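Local coordinates for small COPII coat GTPase SAR1 (Encephalitozoon cuniculi, PDB 6VS4), which belongs to the ADP-ribosylation factor family of small P-loop GTPases and holds guanosine-5'-diphosphate and a magnesium ion in its pocket, at residues F31-F36 against D62-Y67; T53-K58 against G203-A208; E120-V125 against S166-E171. All blocks are in the same frame, centred on the assembly; numbering follows the deposited sequence.

Contact 1. Residues F31-F36 against D62-Y67; sequences FVKSLF and DSTDVY
Lys33 and Asp65 reach each other through their side-chain torsions: Lys33 sets CG trans to its own amide nitrogen (chi1 -179°) and then bends at its second and third torsions, while Asp65 places CG beside its backbone N (chi1 -47°). The two side chains therefore approach from opposite directions, although their CA atoms lie 11.0 Å apart. Lys33 NZ stands 3.3 Å from Asp65 OD2, a salt bridge; no hydrogen bond is formed across the two segments. The other carboxylate oxygen is more distant, with Asp65 OD1 3.9 Å from Lys33 NZ, so the ammonium is placed unequally between the two oxygens. Thr64 OG1 lies 4.0 Å from Lys33 NZ, a neighbour rather than a bonded partner. That hydroxyl donates instead to Asp65 OD1, weakly, over 3.1 Å from Thr64 OG1. On the other oxygen, OD2 also accepts the backbone N-H of Ser61, in the same loop, just ahead of Asp62. Ile78 and Ile80 of strand 75-80 touch the Asp65 side chain, and Lys33 leans on Ile80 as well.

On the helix side, Ser34 turns its hydroxyl back to the preceding turn, Ser34 OG donating to Phe31 O over 2.9 Å. Met5 of the second subunit packs on Ser34.

The contact joins helix 9-33, the N-terminal helix characteristic of this family, to the loop between helix 52-59 and edge strand 67-68, a position consistent with the first switch region of relatives. With only 67 Å² buried, the link is electrostatic rather than a packed interface. The buried carboxylate has a backbone amide, a weakly bonded hydroxyl and an ammonium around it, a setting that would probably stabilise its negative charge and limit its rotation.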
loop_
_atom_site.group_PDB
_atom_site.type_symbol
_atom_site.label_atom_id
_atom_site.label_comp_id
_atom_site.label_asym_id
_atom_site.label_seq_id
_atom_site.Cartn_x
_atom_site.Cartn_y
_atom_site.Cartn_z
ATOM N N PHE A 31 -6.115 -7.646 -17.472
ATOM C CA PHE A 31 -7.078 -8.717 -17.677
ATOM C C PHE A 31 -7.776 -8.577 -19.021
ATOM O O PHE A 31 -7.929 -9.557 -19.758
ATOM C CB PHE A 31 -8.094 -8.714 -16.536
ATOM C CG PHE A 31 -9.368 -9.440 -16.854
ATOM C CD1 PHE A 31 -9.480 -10.799 -16.613
ATOM C CD2 PHE A 31 -10.454 -8.764 -17.390
ATOM C CE1 PHE A 31 -10.654 -11.472 -16.901
ATOM C CE2 PHE A 31 -11.625 -9.432 -17.686
ATOM C CZ PHE A 31 -11.726 -10.787 -17.437
ATOM N N VAL A 32 -8.180 -7.357 -19.368
ATOM C CA VAL A 32 -8.903 -7.140 -20.613
ATOM C C VAL A 32 -7.977 -7.320 -21.805
ATOM O O VAL A 32 -8.332 -7.974 -22.792
ATOM C CB VAL A 32 -9.559 -5.750 -20.595
ATOM C CG1 VAL A 32 -9.901 -5.294 -22.003
ATOM C CG2 VAL A 32 -10.789 -5.778 -19.699
ATOM N N LYS A 33 -6.767 -6.766 -21.720
ATOM C CA LYS A 33 -5.796 -6.912 -22.798
ATOM C C LYS A 33 -5.479 -8.380 -23.073
ATOM O O LYS A 33 -5.190 -8.748 -24.217
ATOM C CB LYS A 33 -4.531 -6.126 -22.444
ATOM C CG LYS A 33 -3.429 -6.148 -23.487
ATOM C CD LYS A 33 -2.938 -4.740 -23.805
ATOM C CE LYS A 33 -2.550 -3.978 -22.550
ATOM N NZ LYS A 33 -2.246 -2.548 -22.846
ATOM N N SER A 34 -5.533 -9.230 -22.047
ATOM C CA SER A 34 -5.229 -10.650 -22.198
ATOM C C SER A 34 -6.411 -11.471 -22.698
ATOM O O SER A 34 -6.236 -12.658 -22.995
ATOM C CB SER A 34 -4.754 -11.231 -20.869
ATOM O OG SER A 34 -5.869 -11.518 -20.049
ATOM N N LEU A 35 -7.601 -10.876 -22.792
ATOM C CA LEU A 35 -8.783 -11.622 -23.212
ATOM C C LEU A 35 -8.707 -12.022 -24.675
ATOM O O LEU A 35 -9.206 -13.087 -25.053
ATOM C CB LEU A 35 -10.043 -10.788 -22.969
ATOM C CG LEU A 35 -10.758 -10.967 -21.629
ATOM C CD1 LEU A 35 -12.105 -10.277 -21.659
ATOM C CD2 LEU A 35 -10.917 -12.446 -21.300
ATOM N N PHE A 36 -8.099 -11.194 -25.506
ATOM C CA PHE A 36 -8.101 -11.387 -26.946
ATOM C C PHE A 36 -6.755 -11.974 -27.347
ATOM O O PHE A 36 -5.728 -11.290 -27.279
ATOM C CB PHE A 36 -8.375 -10.060 -27.647
ATOM C CG PHE A 36 -9.649 -9.397 -27.193
ATOM C CD1 PHE A 36 -10.855 -9.667 -27.823
ATOM C CD2 PHE A 36 -9.641 -8.526 -26.114
ATOM C CE1 PHE A 36 -12.025 -9.068 -27.397
ATOM C CE2 PHE A 36 -10.806 -7.925 -25.680
ATOM C CZ PHE A 36 -12.000 -8.195 -26.327
ATOM N N ASP A 62 -2.115 4.208 -20.751
ATOM C CA ASP A 62 -1.691 5.512 -21.252
ATOM C C ASP A 62 -0.249 5.504 -21.747
ATOM O O ASP A 62 0.142 6.404 -22.497
ATOM C CB ASP A 62 -1.882 6.571 -20.165
ATOM C CG ASP A 62 -3.273 6.529 -19.555
ATOM O OD1 ASP A 62 -3.466 5.780 -18.572
ATOM O OD2 ASP A 62 -4.177 7.224 -20.066
ATOM N N SER A 63 0.539 4.500 -21.358
ATOM C CA SER A 63 1.942 4.432 -21.750
ATOM C C SER A 63 2.117 3.868 -23.157
ATOM O O SER A 63 2.918 4.385 -23.943
ATOM C CB SER A 63 2.724 3.591 -20.739
ATOM O OG SER A 63 1.997 2.431 -20.371
ATOM N N THR A 64 1.401 2.790 -23.485
ATOM C CA THR A 64 1.648 2.059 -24.720
ATOM C C THR A 64 0.596 2.254 -25.807
ATOM O O THR A 64 0.907 2.034 -26.981
ATOM C CB THR A 64 1.778 0.555 -24.423
ATOM O OG1 THR A 64 0.541 0.049 -23.906
ATOM C CG2 THR A 64 2.862 0.320 -23.391
ATOM N N ASP A 65 -0.628 2.650 -25.463
ATOM C CA ASP A 65 -1.728 2.698 -26.420
ATOM C C ASP A 65 -2.026 4.137 -26.826
ATOM O O ASP A 65 -2.175 5.015 -25.971
ATOM C CB ASP A 65 -2.965 2.028 -25.828
ATOM C CG ASP A 65 -2.639 0.688 -25.195
ATOM O OD1 ASP A 65 -1.854 -0.079 -25.795
ATOM O OD2 ASP A 65 -3.157 0.405 -24.095
ATOM N N VAL A 66 -2.139 4.370 -28.132
ATOM C CA VAL A 66 -2.237 5.713 -28.692
ATOM C C VAL A 66 -3.418 5.768 -29.656
ATOM O O VAL A 66 -3.518 4.944 -30.575
ATOM C CB VAL A 66 -0.929 6.107 -29.409
ATOM C CG1 VAL A 66 -1.059 7.452 -30.089
ATOM C CG2 VAL A 66 0.225 6.118 -28.422
ATOM N N TYR A 67 -4.295 6.754 -29.463
ATOM C CA TYR A 67 -5.387 6.970 -30.401
ATOM C C TYR A 67 -4.837 7.364 -31.767
ATOM O O TYR A 67 -3.863 8.118 -31.869
ATOM C CB TYR A 67 -6.331 8.062 -29.888
ATOM C CG TYR A 67 -7.347 7.611 -28.857
ATOM C CD1 TYR A 67 -7.123 7.799 -27.497
ATOM C CD2 TYR A 67 -8.537 7.007 -29.248
ATOM C CE1 TYR A 67 -8.055 7.392 -26.555
ATOM C CE2 TYR A 67 -9.485 6.602 -28.314
ATOM C CZ TYR A 67 -9.239 6.797 -26.970
ATOM O OH TYR A 67 -10.177 6.396 -26.038
#

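Contact 2. Residues T53-K58 against G203-A208; sequences TTLVNK and GPLARA. With MG (magnesium ion), chain E; GDP (guanosine-5'-diphosphate), chain D.
Leu55 and Leu205 mark the nearest backbone approach of two helices, 52-59 and 204-223, with CA atoms 9.6 Å apart, a spacing bridged by side chains alone. The two leucine side chains lie alongside each other, pointing opposite ways, and touch through their methyl ends: Leu55 CD1 is 3.9 Å from Leu205 CD2 and equally far from Leu205 CD1, so one methyl rests against both branches of its partner. Leu55 gets there by holding CG trans to the amide nitrogen (chi1 173°). Beside this pair runs the aliphatic part of Lys58, with Lys58 CD 4.1 Å from Leu205 CD2. Its ammonium end goes on to a weak hydrogen bond with Ile193 O. Leu144 of strand 141-146 touches both leucines, while Phe28 of helix 9-33 touches Leu205 and Lys58.

The first residues of segment 53-58 serve the ligand. Thr53 OG1 binds the magnesium ion at 2.1 Å, and the ion is also bound by GDP O2B and two waters, one of which donates to GDP O1A. Thr53 N donates to GDP O2B over 3.1 Å, nearly straight at 161°. GDP O2A is gripped twice by a single residue: Thr54 N donates to it over 2.8 Å at 150°, and Thr54 OG1 donates over 2.7 Å.

Amides near a helix start on a diphosphate, with a threonine on the metal, are consistent with a P-loop (Walker A) site. The helix thus has two chemistries: its beginning offers N-H groups and the Thr54 hydroxyl to the phosphates and the Thr53 hydroxyl to the magnesium ion, where the helix N-terminus would probably stabilise the negative charge, whereas Leu55 and Lys58 turn hydrocarbon to helix 204-223. Across the two segments the attraction is apolar, without a hydrogen bond.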
loop_
_atom_site.group_PDB
_atom_site.type_symbol
_atom_site.label_atom_id
_atom_site.label_comp_id
_atom_site.label_asym_id
_atom_site.label_seq_id
_atom_site.Cartn_x
_atom_site.Cartn_y
_atom_site.Cartn_z
ATOM N N THR A 53 -16.233 6.807 -25.027
ATOM C CA THR A 53 -14.862 7.281 -24.874
ATOM C C THR A 53 -14.350 7.026 -23.461
ATOM O O THR A 53 -13.177 6.683 -23.268
ATOM C CB THR A 53 -14.792 8.769 -25.217
ATOM O OG1 THR A 53 -15.088 8.956 -26.606
ATOM C CG2 THR A 53 -13.416 9.327 -24.912
ATOM N N THR A 54 -15.231 7.162 -22.468
ATOM C CA THR A 54 -14.861 6.878 -21.086
ATOM C C THR A 54 -14.452 5.421 -20.913
ATOM O O THR A 54 -13.451 5.124 -20.252
ATOM C CB THR A 54 -16.028 7.226 -20.158
ATOM O OG1 THR A 54 -16.354 8.615 -20.295
ATOM C CG2 THR A 54 -15.673 6.940 -18.713
ATOM N N LEU A 55 -15.208 4.497 -21.513
ATOM C CA LEU A 55 -14.888 3.080 -21.391
ATOM C C LEU A 55 -13.558 2.751 -22.055
ATOM O O LEU A 55 -12.733 2.027 -21.482
ATOM C CB LEU A 55 -16.005 2.227 -21.995
ATOM C CG LEU A 55 -15.692 0.724 -22.066
ATOM C CD1 LEU A 55 -15.358 0.147 -20.688
ATOM C CD2 LEU A 55 -16.845 -0.034 -22.702
ATOM N N VAL A 56 -13.331 3.269 -23.265
ATOM C CA VAL A 56 -12.104 2.930 -23.974
ATOM C C VAL A 56 -10.897 3.529 -23.261
ATOM O O VAL A 56 -9.836 2.897 -23.171
ATOM C CB VAL A 56 -12.203 3.370 -25.445
ATOM C CG1 VAL A 56 -10.893 3.141 -26.161
ATOM C CG2 VAL A 56 -13.318 2.583 -26.141
ATOM N N ASN A 57 -11.050 4.736 -22.709
ATOM C CA ASN A 57 -9.997 5.305 -21.879
ATOM C C ASN A 57 -9.748 4.455 -20.641
ATOM O O ASN A 57 -8.623 4.412 -20.132
ATOM C CB ASN A 57 -10.347 6.739 -21.485
ATOM C CG ASN A 57 -10.234 7.701 -22.647
ATOM O OD1 ASN A 57 -9.645 7.373 -23.677
ATOM N ND2 ASN A 57 -10.792 8.899 -22.486
ATOM N N LYS A 58 -10.778 3.766 -20.152
ATOM C CA LYS A 58 -10.607 2.898 -18.997
ATOM C C LYS A 58 -9.790 1.658 -19.345
ATOM O O LYS A 58 -9.031 1.165 -18.506
ATOM C CB LYS A 58 -11.983 2.505 -18.453
ATOM C CG LYS A 58 -11.986 1.965 -17.041
ATOM C CD LYS A 58 -13.403 1.738 -16.529
ATOM C CE LYS A 58 -13.441 1.838 -15.004
ATOM N NZ LYS A 58 -13.234 3.264 -14.559
ATOM N N GLY A 203 -16.377 -8.072 -11.808
ATOM C CA GLY A 203 -17.543 -7.223 -11.861
ATOM C C GLY A 203 -18.239 -7.301 -13.204
ATOM O O GLY A 203 -17.726 -7.864 -14.191
ATOM N N PRO A 204 -19.444 -6.732 -13.260
ATOM C CA PRO A 204 -20.239 -6.822 -14.498
ATOM C C PRO A 204 -19.522 -6.320 -15.738
ATOM O O PRO A 204 -19.619 -6.954 -16.796
ATOM C CB PRO A 204 -21.489 -5.987 -14.170
ATOM C CG PRO A 204 -21.119 -5.155 -12.984
ATOM C CD PRO A 204 -20.163 -6.006 -12.201
ATOM N N LEU A 205 -18.814 -5.194 -15.649
ATOM C CA LEU A 205 -18.105 -4.682 -16.817
ATOM C C LEU A 205 -17.110 -5.707 -17.345
ATOM O O LEU A 205 -17.071 -5.989 -18.551
ATOM C CB LEU A 205 -17.408 -3.367 -16.472
ATOM C CG LEU A 205 -16.728 -2.649 -17.631
ATOM C CD1 LEU A 205 -17.750 -2.299 -18.731
ATOM C CD2 LEU A 205 -15.986 -1.408 -17.136
ATOM N N ALA A 206 -16.312 -6.304 -16.446
ATOM C CA ALA A 206 -15.343 -7.314 -16.872
ATOM C C ALA A 206 -16.033 -8.596 -17.329
ATOM O O ALA A 206 -15.589 -9.232 -18.293
ATOM C CB ALA A 206 -14.362 -7.624 -15.741
ATOM N N ARG A 207 -17.135 -8.982 -16.674
ATOM C CA ARG A 207 -17.846 -10.175 -17.127
ATOM C C ARG A 207 -18.473 -9.962 -18.499
ATOM O O ARG A 207 -18.615 -10.923 -19.269
ATOM C CB ARG A 207 -18.917 -10.587 -16.119
ATOM C CG ARG A 207 -18.358 -11.190 -14.840
ATOM C CD ARG A 207 -19.453 -11.821 -13.998
ATOM N NE ARG A 207 -20.738 -11.150 -14.182
ATOM C CZ ARG A 207 -21.251 -10.265 -13.336
ATOM N NH1 ARG A 207 -20.591 -9.933 -12.237
ATOM N NH2 ARG A 207 -22.431 -9.715 -13.589
ATOM N N ALA A 208 -18.825 -8.714 -18.833
ATOM C CA ALA A 208 -19.353 -8.430 -20.163
ATOM C C ALA A 208 -18.305 -8.707 -21.233
ATOM O O ALA A 208 -18.613 -9.293 -22.276
ATOM C CB ALA A 208 -19.847 -6.985 -20.241
HETATM MG MG MG E . -16.563 9.982 -27.749
HETATM P PB GDP D . -19.355 9.410 -25.607
HETATM O O1B GDP D . -20.034 10.529 -26.419
HETATM O O2B GDP D . -17.935 9.177 -26.031
HETATM O O3B GDP D . -20.243 8.166 -25.677
HETATM O O3A GDP D . -19.395 9.852 -24.081
HETATM P PA GDP D . -18.287 10.061 -22.964
HETATM O O1A GDP D . -17.555 11.349 -23.306
HETATM O O2A GDP D . -17.453 8.855 -22.795
HETATM O "O5'" GDP D . -19.122 10.365 -21.638
HETATM C "C5'" GDP D . -19.966 11.521 -21.459
HETATM C "C4'" GDP D . -20.056 11.852 -19.990
HETATM O "O4'" GDP D . -20.692 10.760 -19.288
HETATM C "C3'" GDP D . -18.717 12.108 -19.289
HETATM O "O3'" GDP D . -18.756 13.293 -18.503
HETATM C "C2'" GDP D . -18.528 10.861 -18.419
HETATM O "O2'" GDP D . -17.809 11.166 -17.232
HETATM C "C1'" GDP D . -19.978 10.519 -18.094
HETATM N N9 GDP D . -20.196 9.121 -17.690
HETATM C C8 GDP D . -19.797 7.981 -18.338
HETATM N N7 GDP D . -20.137 6.882 -17.704
HETATM C C5 GDP D . -20.792 7.329 -16.567
HETATM C C6 GDP D . -21.361 6.616 -15.457
HETATM O O6 GDP D . -21.434 5.399 -15.310
HETATM N N1 GDP D . -21.889 7.467 -14.507
HETATM C C2 GDP D . -21.907 8.833 -14.597
HETATM N N2 GDP D . -22.472 9.498 -13.587
HETATM N N3 GDP D . -21.393 9.508 -15.621
HETATM C C4 GDP D . -20.844 8.705 -16.552
HETATM O O HOH W 1 -17.486 8.492 -28.652
HETATM O O HOH W 2 -16.679 11.149 -26.113
#

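Contact 3. Residues E120-V125 against S166-E171; sequences ERFQEV and SWLSQE
Phe122 of helix 122-135 reaches across to Trp167, Leu168 and Glu171 of helix 162-172, two of the helices that accompany the central sheet in this P-loop fold. The backbones come close here, the CA atoms of Phe122 and Glu171 being 6.3 Å apart. From CA, CB points toward the opposite helix, and CG sits beside the backbone N (chi1 -86°), which sends one edge of the ring along the facing residues. Phe122 CD2 lies 3.5 Å from Glu171 CB, the start of that chain rather than its carboxylate. One atom farther, Phe122 CE2 meets the six-membered ring of the indole, 3.7 Å from Trp167 CH2. At the tip, Phe122 CZ touches a methyl, 3.7 Å from Leu168 CD2.

The aromatic pair is oblique: the centroids are 5.6 Å apart and the planes 57° apart. Trp167 CH2 and CZ3 lie at the edge of the Phe122 ring, close to its plane. Val119 also touches Trp167, and Val116 touches Leu168. Trp167 is held from its own helix too, because Glu171 CG sits 3.5 Å above one face of the Trp167 indole, offset toward the rim.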
loop_
_atom_site.group_PDB
_atom_site.type_symbol
_atom_site.label_atom_id
_atom_site.label_comp_id
_atom_site.label_asym_id
_atom_site.label_seq_id
_atom_site.Cartn_x
_atom_site.Cartn_y
_atom_site.Cartn_z
ATOM N N GLU A 120 -35.209 10.750 -22.281
ATOM C CA GLU A 120 -35.847 11.453 -23.395
ATOM C C GLU A 120 -35.252 11.075 -24.746
ATOM O O GLU A 120 -35.933 11.211 -25.772
ATOM C CB GLU A 120 -35.784 12.966 -23.173
ATOM C CG GLU A 120 -36.577 13.441 -21.949
ATOM C CD GLU A 120 -38.037 12.977 -21.953
ATOM O OE1 GLU A 120 -38.674 12.987 -23.031
ATOM O OE2 GLU A 120 -38.550 12.605 -20.873
ATOM N N ARG A 121 -33.999 10.613 -24.773
ATOM C CA ARG A 121 -33.328 10.241 -26.009
ATOM C C ARG A 121 -33.396 8.742 -26.273
ATOM O O ARG A 121 -32.634 8.228 -27.098
ATOM C CB ARG A 121 -31.876 10.718 -25.974
ATOM C CG ARG A 121 -31.743 12.225 -25.800
ATOM C CD ARG A 121 -30.298 12.640 -25.645
ATOM N NE ARG A 121 -29.534 12.486 -26.873
ATOM C CZ ARG A 121 -28.206 12.448 -26.911
ATOM N NH1 ARG A 121 -27.507 12.537 -25.787
ATOM N NH2 ARG A 121 -27.579 12.309 -28.072
ATOM N N PHE A 122 -34.323 8.039 -25.613
ATOM C CA PHE A 122 -34.483 6.603 -25.813
ATOM C C PHE A 122 -34.942 6.268 -27.223
ATOM O O PHE A 122 -34.712 5.147 -27.689
ATOM C CB PHE A 122 -35.471 6.030 -24.796
ATOM C CG PHE A 122 -34.844 5.664 -23.480
ATOM C CD1 PHE A 122 -33.475 5.756 -23.301
ATOM C CD2 PHE A 122 -35.624 5.231 -22.418
ATOM C CE1 PHE A 122 -32.891 5.417 -22.083
ATOM C CE2 PHE A 122 -35.050 4.891 -21.201
ATOM C CZ PHE A 122 -33.685 4.986 -21.032
ATOM N N GLN A 123 -35.595 7.210 -27.905
ATOM C CA GLN A 123 -35.995 6.978 -29.288
ATOM C C GLN A 123 -34.785 6.936 -30.214
ATOM O O GLN A 123 -34.727 6.101 -31.124
ATOM C CB GLN A 123 -36.986 8.054 -29.729
ATOM C CG GLN A 123 -37.636 7.766 -31.070
ATOM C CD GLN A 123 -38.357 6.433 -31.090
ATOM O OE1 GLN A 123 -38.893 5.986 -30.078
ATOM N NE2 GLN A 123 -38.373 5.791 -32.251
ATOM N N GLU A 124 -33.805 7.816 -29.994
ATOM C CA GLU A 124 -32.550 7.708 -30.733
ATOM C C GLU A 124 -31.861 6.383 -30.447
ATOM O O GLU A 124 -31.319 5.751 -31.360
ATOM C CB GLU A 124 -31.607 8.854 -30.374
ATOM C CG GLU A 124 -32.144 10.243 -30.590
ATOM C CD GLU A 124 -31.087 11.292 -30.317
ATOM O OE1 GLU A 124 -29.926 11.078 -30.723
ATOM O OE2 GLU A 124 -31.415 12.322 -29.692
ATOM N N VAL A 125 -31.873 5.946 -29.186
ATOM C CA VAL A 125 -31.185 4.710 -28.820
ATOM C C VAL A 125 -31.780 3.529 -29.572
ATOM O O VAL A 125 -31.053 2.697 -30.126
ATOM C CB VAL A 125 -31.237 4.485 -27.298
ATOM C CG1 VAL A 125 -30.679 3.115 -26.949
ATOM C CG2 VAL A 125 -30.469 5.579 -26.564
ATOM N N SER A 166 -37.281 -4.426 -17.322
ATOM C CA SER A 166 -38.284 -4.596 -18.366
ATOM C C SER A 166 -38.577 -3.280 -19.075
ATOM O O SER A 166 -38.680 -3.243 -20.304
ATOM C CB SER A 166 -39.572 -5.171 -17.776
ATOM O OG SER A 166 -39.467 -6.567 -17.575
ATOM N N TRP A 167 -38.683 -2.185 -18.319
ATOM C CA TRP A 167 -38.987 -0.887 -18.919
ATOM C C TRP A 167 -37.858 -0.414 -19.830
ATOM O O TRP A 167 -38.115 0.165 -20.893
ATOM C CB TRP A 167 -39.265 0.140 -17.824
ATOM C CG TRP A 167 -39.563 1.518 -18.318
ATOM C CD1 TRP A 167 -40.723 1.956 -18.909
ATOM C CD2 TRP A 167 -38.683 2.647 -18.279
ATOM N NE1 TRP A 167 -40.619 3.290 -19.223
ATOM C CE2 TRP A 167 -39.380 3.739 -18.845
ATOM C CE3 TRP A 167 -37.377 2.845 -17.805
ATOM C CZ2 TRP A 167 -38.808 5.007 -18.959
ATOM C CZ3 TRP A 167 -36.811 4.104 -17.920
ATOM C CH2 TRP A 167 -37.525 5.168 -18.498
ATOM N N LEU A 168 -36.602 -0.640 -19.429
ATOM C CA LEU A 168 -35.476 -0.270 -20.282
ATOM C C LEU A 168 -35.515 -1.038 -21.593
ATOM O O LEU A 168 -35.332 -0.461 -22.671
ATOM C CB LEU A 168 -34.152 -0.523 -19.559
ATOM C CG LEU A 168 -33.762 0.448 -18.453
ATOM C CD1 LEU A 168 -32.436 0.017 -17.852
ATOM C CD2 LEU A 168 -33.678 1.860 -18.999
ATOM N N SER A 169 -35.752 -2.349 -21.517
ATOM C CA SER A 169 -35.840 -3.149 -22.733
ATOM C C SER A 169 -37.023 -2.718 -23.593
ATOM O O SER A 169 -36.932 -2.719 -24.826
ATOM C CB SER A 169 -35.934 -4.631 -22.378
ATOM O OG SER A 169 -34.657 -5.153 -22.042
ATOM N N GLN A 170 -38.137 -2.334 -22.960
ATOM C CA GLN A 170 -39.319 -1.923 -23.717
ATOM C C GLN A 170 -39.063 -0.629 -24.480
ATOM O O GLN A 170 -39.481 -0.489 -25.632
ATOM C CB GLN A 170 -40.519 -1.759 -22.782
ATOM C CG GLN A 170 -41.747 -1.176 -23.457
ATOM C CD GLN A 170 -42.916 -0.985 -22.507
ATOM O OE1 GLN A 170 -44.005 -1.513 -22.733
ATOM N NE2 GLN A 170 -42.712 -0.197 -21.465
ATOM N N GLU A 171 -38.344 0.314 -23.867
ATOM C CA GLU A 171 -38.165 1.631 -24.469
ATOM C C GLU A 171 -37.048 1.659 -25.508
ATOM O O GLU A 171 -37.101 2.483 -26.425
ATOM C CB GLU A 171 -37.877 2.668 -23.380
ATOM C CG GLU A 171 -39.022 2.897 -22.404
ATOM C CD GLU A 171 -40.185 3.653 -23.026
ATOM O OE1 GLU A 171 -41.303 3.093 -23.100
ATOM O OE2 GLU A 171 -39.973 4.808 -23.455
#

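Overall arrangement
Contact 2 is the deepest, its centre about 5 Å from that of the chain; contacts 1 and 3 lie about 14 and 18 Å from it, on opposite sides, and are partly buried. Contacts 1 and 2 adjoin, their centres about 12 Å apart: Tyr67 OH probably hydrogen-bonds Asn57 OD1, and Phe31 packs on Ala206, so helix 9-33 and helix 204-223 also meet there. Contact 3 stands apart, its nearest atoms about 13 Å from contact 2. The chemistry follows location: an ion pair at a loop, leucine packing behind a nucleotide site, and, farther out, aromatic packing between helix 122-135 and helix 162-172. Contact 3 buries 190 Å², more than either other pair.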